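Long-range contacts in histone-lysine N-methyltransferase, H3 lysine-9 specific SUVH6 (Arabidopsis thaliana, PDB 6A5K), which transfers methyl groups from S-adenosylmethionine to a lysine of histone H3 and, through its SRA domain, probably binds methylated non-CG DNA: residues V173-H178 with N189-G194; E249-S254 with L269-V274; A463-Y468 with P476-F481; R15-V20 with F46-I51. The protein carries 1 engineered substitution. All blocks are in the same frame, centred on the assembly; numbering follows the deposited sequence.

Overall arrangement
From the N terminus, the chain first meets itself in contact 4, where helix 5-29 packs on helix 44-54 and closes a loop of 25 residues. Contact 1 follows within the SRA range, pairing strands 171-176 and 190-205 across a ten-residue connection that is partly disordered. In the pre-SET range contact 2 closes a 14-residue loop, and in the SET range contact 3 pairs the two strands of a beta hairpin across a seven-residue gap. All four lie in series; none nests or crosses. Contacts 1 and 3 sit on opposite sides of the chain's centre, about 33 Å apart between centres, and helix 5-29 of contact 4 reaches both the SRA and the SET parts.

Contact 1 (V173-H178 with N189-G194); sequences VIRGKH and NYVYDG
Strands 173-176 and 190-194 run antiparallel, their axes 4.5 Å apart at the closest, with Arg175 and Val191 as a hydrogen-bonded pair in which Arg175 N to Val191 O and Val191 N to Arg175 O both measure 2.8 Å. Arg175 and Asp193 form the salt bridge between the strands. The arginine chain leaves with CG anti to the backbone N, then bends at chi3 (60°), and NE gives its hydrogen to the syn lone pair of Asp193 OD2, 2.9 Å away. Guanidinium and carboxylate are nearly coplanar, 23° apart, and one water bridges Arg175 NH2 to Asp193 OD1, so both oxygens of the acid are engaged. On the same face the branched, apolar Val191 packs against the aliphatic part of Lys177, with CG2 3.6 Å from Lys177 CE, while the lysine's NZ goes on to a salt bridge with Glu77. Among the residues of the other face, Ile174 CG2 rests 3.7 Å from Tyr190 CB, and Gly176 lies beside that tyrosine's ring. At the end nearest the connecting loop, Lys177 N bonds Asn189 O; Asn189 ND2 is held by Gln79 O. Asn189 and Tyr190 both face Phe78, forming a classic beta bulge in the curled sheet of the SRA domain.

Contact 2 (E249-S254 with L269-V274); sequences EGKEQS and LFTYTV
Tyr272, Lys251 and Glu252 have the most surface buried here, and two hydrogen bonds join them. Lys251 stretches out beyond CG so that NZ, the donor, comes 2.8 Å from Tyr272 O, lying in the plane of that carbonyl; a long flexible amine suits a reach across the protein surface. Glu252 instead folds back at chi2 (-75°), and its OE2 takes the hydrogen of Tyr272 OH through its anti lone pair at 2.6 Å. The carboxylate meets the ring at its edge, with the two planes 76° apart. Tyr272 OH in turn accepts from Val449 N, so the hydroxyl has two partners, one accepting and one donating. Val274 CG1 fills in beside Lys251 CB, 3.8 Å away. An alanine in place of Glu252 would probably leave the Tyr272 hydroxyl without its acceptor and open a gap beside the ring. The lysine and glutamate thus fasten the 249-254 loop to strand 271-272, which pairs in parallel with strand 446-447, joining pre-SET and SET parts of the methyltransferase.

Contact 3 (A463-Y468 with P476-F481); sequences AQNVLY and PHVMFF
Tyr468 and His477 stack near the turn end of a beta hairpin in the SET domain, strands 461-467 and 477-482. Their rings form an offset stack, with centroids 4.7 Å apart and planes at 27°. Tyr468 CE2 lies over one face of the imidazole, offset toward its rim, while Val466 O sits at the imidazole edge. The tyrosine gets there with CG between its backbone N and carbonyl carbon (chi1 68°). His477 suits the place because both its nitrogens find acid partners, ND1 at Glu381 and NE2 at Asp469; replacing it with an alanine would probably leave these two carboxylates without their mate and the Tyr468 ring free to turn.

On the same face of the sheet Val466 and Met479, here selenomethionine, cross at about a right angle, CG2 of the valine 3.5 Å from CG of the other. Further along, Gln464 lays its CB against Phe481 CD1 at 3.6 Å, and its amide turns away toward Lys326 O. On the other face the small Ala463 leaves room for the Phe480 ring, its CB 4.0 Å from Phe480 CE1. Four backbone hydrogen bonds join the strands at the pairs Gln464-Met479 and Val466-His477. At the hairpin's turn end, Asn465 and Pro476 cross obliquely, the flat amide carbon CG lying 3.5 Å from Pro476 CG.

Contact 4 (R15-V20 with F46-I51); sequences RLFHGV and FEASTI
Ala48 CB is the meeting point of two side chains from the facing helix, Phe17 CE1 at 3.6 Å and Val20 CG1 at 3.7 Å. The small alanine suits a place where the backbones come near, the CA atoms of Val20 and Ala48 being 5.7 Å apart. Phe17 holds CG anti to its backbone N (chi1 171°), and the same CE1 reaches Ser49 OG, also at 3.6 Å. Val20 CG1 goes on to touch Ile51 CD1 at 4.0 Å. This is apolar helix-helix packing, the axes of the segments 9.1 Å apart and their directions 127° apart, and it joins the long N-terminal helix 5-29 to helix 44-54. Around this first shell, Ser49 OG is held by Asp45 O, one turn back in its own helix. Helix 81-87 covers Phe17 with Glu83 and Ile86, whereas Met417 and Leu420 of helix 412-420 pack on Val20. Farther out, Arg15 forms a salt bridge with Asp484, and Glu47 forms another with Arg37.

Contact 1 (V173-H178 with N189-G194)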
loop_
_atom_site.group_PDB
_atom_site.type_symbol
_atom_site.label_atom_id
_atom_site.label_comp_id
_atom_site.label_asym_id
_atom_site.label_seq_id
_atom_site.Cartn_x
_atom_site.Cartn_y
_atom_site.Cartn_z
ATOM N N VAL A 173 -8.059 14.274 -13.683
ATOM C CA VAL A 173 -9.204 13.427 -13.411
ATOM C C VAL A 173 -8.899 12.433 -12.288
ATOM O O VAL A 173 -7.961 11.638 -12.381
ATOM C CB VAL A 173 -9.653 12.673 -14.678
ATOM C CG1 VAL A 173 -10.639 11.559 -14.329
ATOM C CG2 VAL A 173 -10.270 13.651 -15.675
ATOM N N ILE A 174 -9.672 12.529 -11.211
ATOM C CA ILE A 174 -9.624 11.561 -10.121
ATOM C C ILE A 174 -10.863 10.683 -10.253
ATOM O O ILE A 174 -11.999 11.162 -10.163
ATOM C CB ILE A 174 -9.575 12.230 -8.726
ATOM C CG1 ILE A 174 -8.293 13.058 -8.551
ATOM C CG2 ILE A 174 -9.651 11.191 -7.613
ATOM C CD1 ILE A 174 -8.417 14.491 -9.032
ATOM N N ARG A 175 -10.646 9.398 -10.494
ATOM C CA ARG A 175 -11.750 8.476 -10.713
ATOM C C ARG A 175 -12.130 7.766 -9.424
ATOM O O ARG A 175 -11.278 7.172 -8.754
ATOM C CB ARG A 175 -11.379 7.458 -11.796
ATOM C CG ARG A 175 -12.461 6.444 -12.132
ATOM C CD ARG A 175 -12.030 5.552 -13.300
ATOM N NE ARG A 175 -10.814 4.800 -12.996
ATOM C CZ ARG A 175 -10.786 3.691 -12.260
ATOM N NH1 ARG A 175 -11.912 3.201 -11.757
ATOM N NH2 ARG A 175 -9.636 3.067 -12.033
ATOM N N GLY A 176 -13.409 7.831 -9.073
ATOM C CA GLY A 176 -13.923 7.068 -7.952
ATOM C C GLY A 176 -14.164 5.639 -8.392
ATOM O O GLY A 176 -14.806 5.410 -9.416
ATOM N N LYS A 177 -13.644 4.675 -7.638
ATOM C CA LYS A 177 -13.815 3.266 -7.999
ATOM C C LYS A 177 -15.253 2.798 -7.831
ATOM O O LYS A 177 -15.710 1.893 -8.539
ATOM C CB LYS A 177 -12.903 2.374 -7.164
ATOM C CG LYS A 177 -11.436 2.460 -7.517
ATOM C CD LYS A 177 -10.702 1.246 -6.959
ATOM C CE LYS A 177 -9.228 1.525 -6.786
ATOM N NZ LYS A 177 -8.601 0.577 -5.817
ATOM N N HIS A 178 -15.958 3.395 -6.876
ATOM C CA HIS A 178 -17.330 2.998 -6.579
ATOM C C HIS A 178 -18.327 4.093 -6.949
ATOM O O HIS A 178 -19.530 3.838 -7.059
ATOM C CB HIS A 178 -17.463 2.643 -5.099
ATOM C CG HIS A 178 -16.283 1.905 -4.551
ATOM N ND1 HIS A 178 -16.084 0.557 -4.759
ATOM C CD2 HIS A 178 -15.231 2.330 -3.809
ATOM C CE1 HIS A 178 -14.964 0.181 -4.166
ATOM N NE2 HIS A 178 -14.430 1.236 -3.579
ATOM N N ASN A 189 -10.021 4.145 -2.853
ATOM C CA ASN A 189 -11.372 4.432 -3.325
ATOM C C ASN A 189 -11.346 5.423 -4.473
ATOM O O ASN A 189 -12.341 5.615 -5.163
ATOM C CB ASN A 189 -12.229 4.965 -2.186
ATOM C CG ASN A 189 -12.475 3.926 -1.131
ATOM O OD1 ASN A 189 -12.811 2.782 -1.445
ATOM N ND2 ASN A 189 -12.291 4.301 0.126
ATOM N N TYR A 190 -10.190 6.048 -4.663
ATOM C CA TYR A 190 -9.990 7.042 -5.706
ATOM C C TYR A 190 -8.663 6.799 -6.405
ATOM O O TYR A 190 -7.686 6.415 -5.768
ATOM C CB TYR A 190 -10.020 8.459 -5.119
ATOM C CG TYR A 190 -11.284 8.759 -4.361
ATOM C CD1 TYR A 190 -11.366 8.541 -2.988
ATOM C CD2 TYR A 190 -12.412 9.236 -5.021
ATOM C CE1 TYR A 190 -12.540 8.801 -2.294
ATOM C CE2 TYR A 190 -13.579 9.494 -4.337
ATOM C CZ TYR A 190 -13.639 9.281 -2.978
ATOM O OH TYR A 190 -14.812 9.544 -2.309
ATOM N N VAL A 191 -8.635 7.033 -7.713
ATOM C CA VAL A 191 -7.427 6.839 -8.510
ATOM C C VAL A 191 -7.137 8.060 -9.376
ATOM O O VAL A 191 -8.021 8.549 -10.087
ATOM C CB VAL A 191 -7.554 5.592 -9.420
ATOM C CG1 VAL A 191 -6.267 5.352 -10.195
ATOM C CG2 VAL A 191 -7.921 4.367 -8.594
ATOM N N TYR A 192 -5.901 8.556 -9.318
ATOM C CA TYR A 192 -5.468 9.620 -10.220
ATOM C C TYR A 192 -5.203 9.069 -11.628
ATOM O O TYR A 192 -4.238 8.328 -11.841
ATOM C CB TYR A 192 -4.213 10.319 -9.683
ATOM C CG TYR A 192 -3.718 11.394 -10.626
ATOM C CD1 TYR A 192 -4.609 12.298 -11.197
ATOM C CD2 TYR A 192 -2.381 11.482 -10.974
ATOM C CE1 TYR A 192 -4.177 13.269 -12.074
ATOM C CE2 TYR A 192 -1.933 12.462 -11.850
ATOM C CZ TYR A 192 -2.836 13.348 -12.393
ATOM O OH TYR A 192 -2.406 14.312 -13.264
ATOM N N ASP A 193 -6.053 9.440 -12.586
ATOM C CA ASP A 193 -5.974 8.873 -13.932
ATOM C C ASP A 193 -5.280 9.794 -14.934
ATOM O O ASP A 193 -5.157 9.460 -16.116
ATOM C CB ASP A 193 -7.372 8.508 -14.437
ATOM C CG ASP A 193 -7.795 7.106 -14.015
ATOM O OD1 ASP A 193 -6.924 6.322 -13.567
ATOM O OD2 ASP A 193 -8.996 6.787 -14.132
ATOM N N GLY A 194 -4.808 10.940 -14.458
ATOM C CA GLY A 194 -3.997 11.816 -15.282
ATOM C C GLY A 194 -4.709 13.042 -15.827
ATOM O O GLY A 194 -5.752 13.467 -15.318
HETATM O O HOH W 1 -7.235 3.722 -13.442
HETATM O O HOH W 2 -15.051 5.659 -4.847
#

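Contact 2 (E249-S254 with L269-V274)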
loop_
_atom_site.group_PDB
_atom_site.type_symbol
_atom_site.label_atom_id
_atom_site.label_comp_id
_atom_site.label_asym_id
_atom_site.label_seq_id
_atom_site.Cartn_x
_atom_site.Cartn_y
_atom_site.Cartn_z
ATOM N N GLU A 249 2.859 -24.518 -7.442
ATOM C CA GLU A 249 2.345 -25.808 -7.902
ATOM C C GLU A 249 1.389 -26.475 -6.916
ATOM O O GLU A 249 1.496 -27.673 -6.651
ATOM C CB GLU A 249 3.503 -26.754 -8.222
ATOM C CG GLU A 249 4.234 -26.407 -9.510
ATOM C CD GLU A 249 5.544 -27.157 -9.661
ATOM O OE1 GLU A 249 6.489 -26.868 -8.896
ATOM O OE2 GLU A 249 5.624 -28.039 -10.539
ATOM N N GLY A 250 0.453 -25.696 -6.382
ATOM C CA GLY A 250 -0.615 -26.239 -5.563
ATOM C C GLY A 250 -0.401 -26.107 -4.069
ATOM O O GLY A 250 -1.314 -26.365 -3.285
ATOM N N LYS A 251 0.800 -25.699 -3.667
ATOM C CA LYS A 251 1.122 -25.597 -2.247
ATOM C C LYS A 251 0.473 -24.373 -1.610
ATOM O O LYS A 251 -0.076 -24.457 -0.510
ATOM C CB LYS A 251 2.637 -25.572 -2.046
ATOM C CG LYS A 251 3.308 -26.894 -2.398
ATOM C CD LYS A 251 4.814 -26.753 -2.492
ATOM C CE LYS A 251 5.480 -28.107 -2.672
ATOM N NZ LYS A 251 6.906 -27.975 -3.091
ATOM N N GLU A 252 0.536 -23.235 -2.294
ATOM C CA GLU A 252 -0.209 -22.067 -1.847
ATOM C C GLU A 252 -1.689 -22.305 -2.097
ATOM O O GLU A 252 -2.057 -22.976 -3.059
ATOM C CB GLU A 252 0.260 -20.795 -2.563
ATOM C CG GLU A 252 1.695 -20.386 -2.264
ATOM C CD GLU A 252 1.868 -19.756 -0.891
ATOM O OE1 GLU A 252 0.886 -19.704 -0.116
ATOM O OE2 GLU A 252 2.995 -19.310 -0.591
ATOM N N GLN A 253 -2.537 -21.755 -1.233
ATOM C CA GLN A 253 -3.977 -21.941 -1.371
ATOM C C GLN A 253 -4.495 -21.258 -2.634
ATOM O O GLN A 253 -5.511 -21.657 -3.194
ATOM C CB GLN A 253 -4.709 -21.421 -0.130
ATOM C CG GLN A 253 -4.100 -21.892 1.189
ATOM C CD GLN A 253 -4.698 -23.204 1.674
ATOM O OE1 GLN A 253 -4.737 -24.190 0.937
ATOM N NE2 GLN A 253 -5.151 -23.226 2.923
ATOM N N SER A 254 -3.777 -20.234 -3.081
ATOM C CA SER A 254 -4.050 -19.590 -4.358
ATOM C C SER A 254 -2.805 -19.629 -5.236
ATOM O O SER A 254 -1.692 -19.442 -4.745
ATOM C CB SER A 254 -4.508 -18.145 -4.151
ATOM O OG SER A 254 -5.698 -18.092 -3.385
ATOM N N LEU A 269 14.982 -21.901 -11.037
ATOM C CA LEU A 269 14.775 -23.188 -10.406
ATOM C C LEU A 269 14.911 -23.068 -8.896
ATOM O O LEU A 269 15.879 -22.487 -8.406
ATOM C CB LEU A 269 15.777 -24.198 -10.966
ATOM C CG LEU A 269 15.809 -25.620 -10.425
ATOM C CD1 LEU A 269 14.531 -26.333 -10.812
ATOM C CD2 LEU A 269 17.019 -26.347 -10.993
ATOM N N PHE A 270 13.926 -23.598 -8.174
ATOM C CA PHE A 270 13.962 -23.684 -6.714
ATOM C C PHE A 270 12.793 -24.535 -6.231
ATOM O O PHE A 270 11.843 -24.765 -6.972
ATOM C CB PHE A 270 13.916 -22.288 -6.060
ATOM C CG PHE A 270 12.566 -21.629 -6.124
ATOM C CD1 PHE A 270 12.125 -21.031 -7.295
ATOM C CD2 PHE A 270 11.739 -21.601 -5.011
ATOM C CE1 PHE A 270 10.880 -20.430 -7.359
ATOM C CE2 PHE A 270 10.493 -20.995 -5.069
ATOM C CZ PHE A 270 10.067 -20.409 -6.239
ATOM N N THR A 271 12.860 -24.994 -4.987
ATOM C CA THR A 271 11.765 -25.763 -4.402
ATOM C C THR A 271 10.832 -24.858 -3.604
ATOM O O THR A 271 11.242 -24.249 -2.614
ATOM C CB THR A 271 12.293 -26.888 -3.491
ATOM O OG1 THR A 271 13.206 -27.710 -4.229
ATOM C CG2 THR A 271 11.149 -27.750 -2.966
ATOM N N TYR A 272 9.575 -24.768 -4.028
ATOM C CA TYR A 272 8.640 -23.885 -3.349
ATOM C C TYR A 272 8.250 -24.467 -2.001
ATOM O O TYR A 272 7.908 -25.641 -1.902
ATOM C CB TYR A 272 7.381 -23.629 -4.192
ATOM C CG TYR A 272 6.655 -22.378 -3.743
ATOM C CD1 TYR A 272 5.812 -22.399 -2.638
ATOM C CD2 TYR A 272 6.844 -21.174 -4.399
ATOM C CE1 TYR A 272 5.166 -21.248 -2.203
ATOM C CE2 TYR A 272 6.208 -20.018 -3.975
ATOM C CZ TYR A 272 5.368 -20.060 -2.882
ATOM O OH TYR A 272 4.743 -18.906 -2.469
ATOM N N THR A 273 8.292 -23.636 -0.966
ATOM C CA THR A 273 7.932 -24.076 0.376
ATOM C C THR A 273 7.055 -23.047 1.082
ATOM O O THR A 273 7.385 -21.860 1.107
ATOM C CB THR A 273 9.186 -24.326 1.236
ATOM O OG1 THR A 273 10.175 -25.016 0.460
ATOM C CG2 THR A 273 8.825 -25.154 2.456
ATOM N N VAL A 274 5.944 -23.493 1.658
ATOM C CA VAL A 274 5.084 -22.593 2.425
ATOM C C VAL A 274 5.390 -22.687 3.923
ATOM O O VAL A 274 4.811 -21.967 4.733
ATOM C CB VAL A 274 3.581 -22.886 2.202
ATOM C CG1 VAL A 274 3.268 -22.990 0.722
ATOM C CG2 VAL A 274 3.181 -24.167 2.915
HETATM O O HOH W 3 8.254 -26.566 -6.141
#

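Contact 3 (A463-Y468 with P476-F481)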
loop_
_atom_site.group_PDB
_atom_site.type_symbol
_atom_site.label_atom_id
_atom_site.label_comp_id
_atom_site.label_asym_id
_atom_site.label_seq_id
_atom_site.Cartn_x
_atom_site.Cartn_y
_atom_site.Cartn_z
ATOM N N ALA A 463 9.416 -4.913 6.465
ATOM C CA ALA A 463 9.479 -6.165 7.214
ATOM C C ALA A 463 9.078 -5.935 8.666
ATOM O O ALA A 463 9.443 -4.932 9.279
ATOM C CB ALA A 463 10.881 -6.773 7.135
ATOM N N GLN A 464 8.316 -6.879 9.200
ATOM C CA GLN A 464 7.768 -6.796 10.540
ATOM C C GLN A 464 7.947 -8.141 11.228
ATOM O O GLN A 464 7.470 -9.169 10.734
ATOM C CB GLN A 464 6.289 -6.416 10.496
ATOM C CG GLN A 464 5.591 -6.414 11.848
ATOM C CD GLN A 464 6.218 -5.414 12.805
ATOM O OE1 GLN A 464 6.251 -4.210 12.530
ATOM N NE2 GLN A 464 6.735 -5.908 13.932
ATOM N N ASN A 465 8.638 -8.134 12.362
ATOM C CA ASN A 465 8.822 -9.353 13.144
ATOM C C ASN A 465 7.531 -9.730 13.858
ATOM O O ASN A 465 6.917 -8.887 14.514
ATOM C CB ASN A 465 9.952 -9.179 14.161
ATOM C CG ASN A 465 11.324 -9.138 13.510
ATOM O OD1 ASN A 465 11.491 -9.535 12.360
ATOM N ND2 ASN A 465 12.317 -8.665 14.252
ATOM N N VAL A 466 7.122 -10.991 13.720
ATOM C CA VAL A 466 5.905 -11.487 14.365
ATOM C C VAL A 466 6.169 -12.814 15.076
ATOM O O VAL A 466 6.842 -13.694 14.541
ATOM C CB VAL A 466 4.739 -11.670 13.350
ATOM C CG1 VAL A 466 3.486 -12.233 14.044
ATOM C CG2 VAL A 466 4.397 -10.345 12.673
ATOM N N LEU A 467 5.648 -12.942 16.291
ATOM C CA LEU A 467 5.683 -14.206 17.017
ATOM C C LEU A 467 4.264 -14.696 17.276
ATOM O O LEU A 467 3.391 -13.893 17.619
ATOM C CB LEU A 467 6.439 -14.043 18.339
ATOM C CG LEU A 467 7.938 -13.757 18.206
ATOM C CD1 LEU A 467 8.523 -13.270 19.528
ATOM C CD2 LEU A 467 8.671 -15.007 17.717
ATOM N N TYR A 468 4.021 -15.999 17.101
ATOM C CA TYR A 468 2.726 -16.567 17.488
ATOM C C TYR A 468 2.770 -18.056 17.852
ATOM O O TYR A 468 2.127 -18.467 18.818
ATOM C CB TYR A 468 1.682 -16.335 16.385
ATOM C CG TYR A 468 1.905 -17.095 15.094
ATOM C CD1 TYR A 468 1.237 -18.289 14.846
ATOM C CD2 TYR A 468 2.756 -16.606 14.111
ATOM C CE1 TYR A 468 1.426 -18.985 13.665
ATOM C CE2 TYR A 468 2.947 -17.297 12.924
ATOM C CZ TYR A 468 2.281 -18.487 12.710
ATOM O OH TYR A 468 2.466 -19.182 11.536
ATOM N N PRO A 476 12.056 -14.648 14.963
ATOM C CA PRO A 476 10.672 -14.282 14.670
ATOM C C PRO A 476 10.327 -14.559 13.214
ATOM O O PRO A 476 11.226 -14.680 12.370
ATOM C CB PRO A 476 10.642 -12.784 14.968
ATOM C CG PRO A 476 12.035 -12.330 14.663
ATOM C CD PRO A 476 12.915 -13.462 15.134
ATOM N N HIS A 477 9.035 -14.684 12.930
ATOM C CA HIS A 477 8.558 -14.710 11.555
ATOM C C HIS A 477 8.803 -13.347 10.924
ATOM O O HIS A 477 8.563 -12.316 11.556
ATOM C CB HIS A 477 7.070 -15.059 11.497
ATOM C CG HIS A 477 6.754 -16.434 11.986
ATOM N ND1 HIS A 477 6.797 -17.544 11.169
ATOM C CD2 HIS A 477 6.390 -16.884 13.212
ATOM C CE1 HIS A 477 6.481 -18.618 11.872
ATOM N NE2 HIS A 477 6.231 -18.243 13.114
ATOM N N VAL A 478 9.283 -13.338 9.683
ATOM C CA VAL A 478 9.462 -12.076 8.967
ATOM C C VAL A 478 8.258 -11.861 8.053
ATOM O O VAL A 478 8.087 -12.565 7.058
ATOM C CB VAL A 478 10.785 -12.067 8.176
ATOM C CG1 VAL A 478 10.885 -10.840 7.269
ATOM C CG2 VAL A 478 11.968 -12.122 9.156
HETATM N N MSE A 479 7.406 -10.905 8.419
HETATM C CA MSE A 479 6.147 -10.678 7.715
HETATM C C MSE A 479 6.168 -9.326 7.019
HETATM O O MSE A 479 6.440 -8.315 7.658
HETATM C CB MSE A 479 4.972 -10.729 8.697
HETATM C CG MSE A 479 4.969 -11.975 9.597
HETATM SE SE MSE A 479 4.821 -13.576 8.519
HETATM C CE MSE A 479 3.883 -14.745 9.776
ATOM N N PHE A 480 5.858 -9.291 5.726
ATOM C CA PHE A 480 5.831 -8.009 5.021
ATOM C C PHE A 480 4.465 -7.330 5.065
ATOM O O PHE A 480 3.428 -7.982 4.907
ATOM C CB PHE A 480 6.268 -8.200 3.572
ATOM C CG PHE A 480 7.660 -8.715 3.441
ATOM C CD1 PHE A 480 8.738 -7.872 3.646
ATOM C CD2 PHE A 480 7.899 -10.044 3.128
ATOM C CE1 PHE A 480 10.031 -8.338 3.532
ATOM C CE2 PHE A 480 9.189 -10.517 3.022
ATOM C CZ PHE A 480 10.254 -9.663 3.221
ATOM N N PHE A 481 4.484 -6.013 5.275
ATOM C CA PHE A 481 3.278 -5.186 5.305
ATOM C C PHE A 481 3.396 -4.009 4.328
ATOM O O PHE A 481 4.480 -3.459 4.140
ATOM C CB PHE A 481 3.030 -4.626 6.712
ATOM C CG PHE A 481 2.518 -5.639 7.697
ATOM C CD1 PHE A 481 3.403 -6.454 8.398
ATOM C CD2 PHE A 481 1.159 -5.759 7.940
ATOM C CE1 PHE A 481 2.936 -7.384 9.310
ATOM C CE2 PHE A 481 0.686 -6.692 8.859
ATOM C CZ PHE A 481 1.569 -7.493 9.542
#

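Contact 4 (R15-V20 with F46-I51)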
loop_
_atom_site.group_PDB
_atom_site.type_symbol
_atom_site.label_atom_id
_atom_site.label_comp_id
_atom_site.label_asym_id
_atom_site.label_seq_id
_atom_site.Cartn_x
_atom_site.Cartn_y
_atom_site.Cartn_z
ATOM N N ARG A 15 1.387 8.670 4.260
ATOM C CA ARG A 15 1.714 7.640 5.244
ATOM C C ARG A 15 1.458 8.173 6.660
ATOM O O ARG A 15 0.856 7.493 7.506
ATOM C CB ARG A 15 3.175 7.193 5.059
ATOM C CG ARG A 15 3.538 5.872 5.695
ATOM C CD ARG A 15 4.937 5.424 5.255
ATOM N NE ARG A 15 5.008 5.180 3.815
ATOM C CZ ARG A 15 6.049 5.509 3.056
ATOM N NH1 ARG A 15 7.104 6.102 3.593
ATOM N NH2 ARG A 15 6.039 5.244 1.757
ATOM N N LEU A 16 1.898 9.404 6.905
ATOM C CA LEU A 16 1.653 10.084 8.171
ATOM C C LEU A 16 0.149 10.224 8.431
ATOM O O LEU A 16 -0.343 9.911 9.521
ATOM C CB LEU A 16 2.323 11.459 8.171
ATOM C CG LEU A 16 2.275 12.258 9.472
ATOM C CD1 LEU A 16 3.140 11.588 10.546
ATOM C CD2 LEU A 16 2.711 13.704 9.226
ATOM N N PHE A 17 -0.577 10.682 7.414
ATOM C CA PHE A 17 -2.027 10.813 7.513
ATOM C C PHE A 17 -2.704 9.499 7.925
ATOM O O PHE A 17 -3.502 9.463 8.872
ATOM C CB PHE A 17 -2.610 11.297 6.182
ATOM C CG PHE A 17 -4.105 11.262 6.139
ATOM C CD1 PHE A 17 -4.853 12.221 6.803
ATOM C CD2 PHE A 17 -4.769 10.271 5.431
ATOM C CE1 PHE A 17 -6.234 12.198 6.762
ATOM C CE2 PHE A 17 -6.151 10.243 5.387
ATOM C CZ PHE A 17 -6.883 11.208 6.058
ATOM N N HIS A 18 -2.382 8.413 7.227
ATOM C CA HIS A 18 -3.021 7.140 7.550
ATOM C C HIS A 18 -2.582 6.605 8.910
ATOM O O HIS A 18 -3.365 5.946 9.607
ATOM C CB HIS A 18 -2.761 6.117 6.440
ATOM C CG HIS A 18 -3.644 6.322 5.250
ATOM N ND1 HIS A 18 -4.962 5.916 5.230
ATOM C CD2 HIS A 18 -3.422 6.944 4.069
ATOM C CE1 HIS A 18 -5.508 6.260 4.076
ATOM N NE2 HIS A 18 -4.597 6.890 3.354
ATOM N N GLY A 19 -1.348 6.911 9.293
ATOM C CA GLY A 19 -0.855 6.555 10.611
ATOM C C GLY A 19 -1.718 7.196 11.683
ATOM O O GLY A 19 -2.163 6.533 12.625
ATOM N N VAL A 20 -1.972 8.492 11.529
ATOM C CA VAL A 20 -2.814 9.213 12.479
ATOM C C VAL A 20 -4.258 8.691 12.485
ATOM O O VAL A 20 -4.844 8.484 13.558
ATOM C CB VAL A 20 -2.809 10.730 12.180
ATOM C CG1 VAL A 20 -3.815 11.457 13.075
ATOM C CG2 VAL A 20 -1.404 11.286 12.377
ATOM N N PHE A 46 -11.326 13.257 9.098
ATOM C CA PHE A 46 -11.493 14.667 9.420
ATOM C C PHE A 46 -10.548 15.096 10.550
ATOM O O PHE A 46 -9.879 16.134 10.461
ATOM C CB PHE A 46 -12.942 14.945 9.808
ATOM C CG PHE A 46 -13.290 16.399 9.855
ATOM C CD1 PHE A 46 -13.825 17.030 8.745
ATOM C CD2 PHE A 46 -13.094 17.139 11.013
ATOM C CE1 PHE A 46 -14.156 18.373 8.785
ATOM C CE2 PHE A 46 -13.421 18.483 11.060
ATOM C CZ PHE A 46 -13.955 19.100 9.947
ATOM N N GLU A 47 -10.494 14.290 11.607
ATOM C CA GLU A 47 -9.648 14.589 12.760
ATOM C C GLU A 47 -8.165 14.560 12.399
ATOM O O GLU A 47 -7.397 15.453 12.803
ATOM C CB GLU A 47 -9.944 13.613 13.905
ATOM C CG GLU A 47 -11.367 13.724 14.436
ATOM C CD GLU A 47 -11.590 12.949 15.722
ATOM O OE1 GLU A 47 -10.637 12.313 16.223
ATOM O OE2 GLU A 47 -12.730 12.983 16.238
ATOM N N ALA A 48 -7.770 13.547 11.627
ATOM C CA ALA A 48 -6.399 13.437 11.154
ATOM C C ALA A 48 -6.035 14.627 10.279
ATOM O O ALA A 48 -4.932 15.174 10.386
ATOM C CB ALA A 48 -6.193 12.125 10.380
ATOM N N SER A 49 -6.967 15.017 9.411
ATOM C CA SER A 49 -6.758 16.175 8.546
ATOM C C SER A 49 -6.521 17.427 9.376
ATOM O O SER A 49 -5.629 18.214 9.070
ATOM C CB SER A 49 -7.954 16.393 7.605
ATOM O OG SER A 49 -8.102 15.315 6.696
ATOM N N THR A 50 -7.330 17.618 10.416
ATOM C CA THR A 50 -7.177 18.785 11.278
ATOM C C THR A 50 -5.802 18.793 11.936
ATOM O O THR A 50 -5.127 19.834 11.981
ATOM C CB THR A 50 -8.268 18.837 12.365
ATOM O OG1 THR A 50 -9.540 19.063 11.745
ATOM C CG2 THR A 50 -7.988 19.958 13.351
ATOM N N ILE A 51 -5.380 17.626 12.423
ATOM C CA ILE A 51 -4.076 17.512 13.079
ATOM C C ILE A 51 -2.926 17.842 12.123
ATOM O O ILE A 51 -2.019 18.606 12.467
ATOM C CB ILE A 51 -3.882 16.103 13.683
ATOM C CG1 ILE A 51 -4.842 15.919 14.869
ATOM C CG2 ILE A 51 -2.447 15.903 14.143
ATOM C CD1 ILE A 51 -4.973 14.487 15.333
#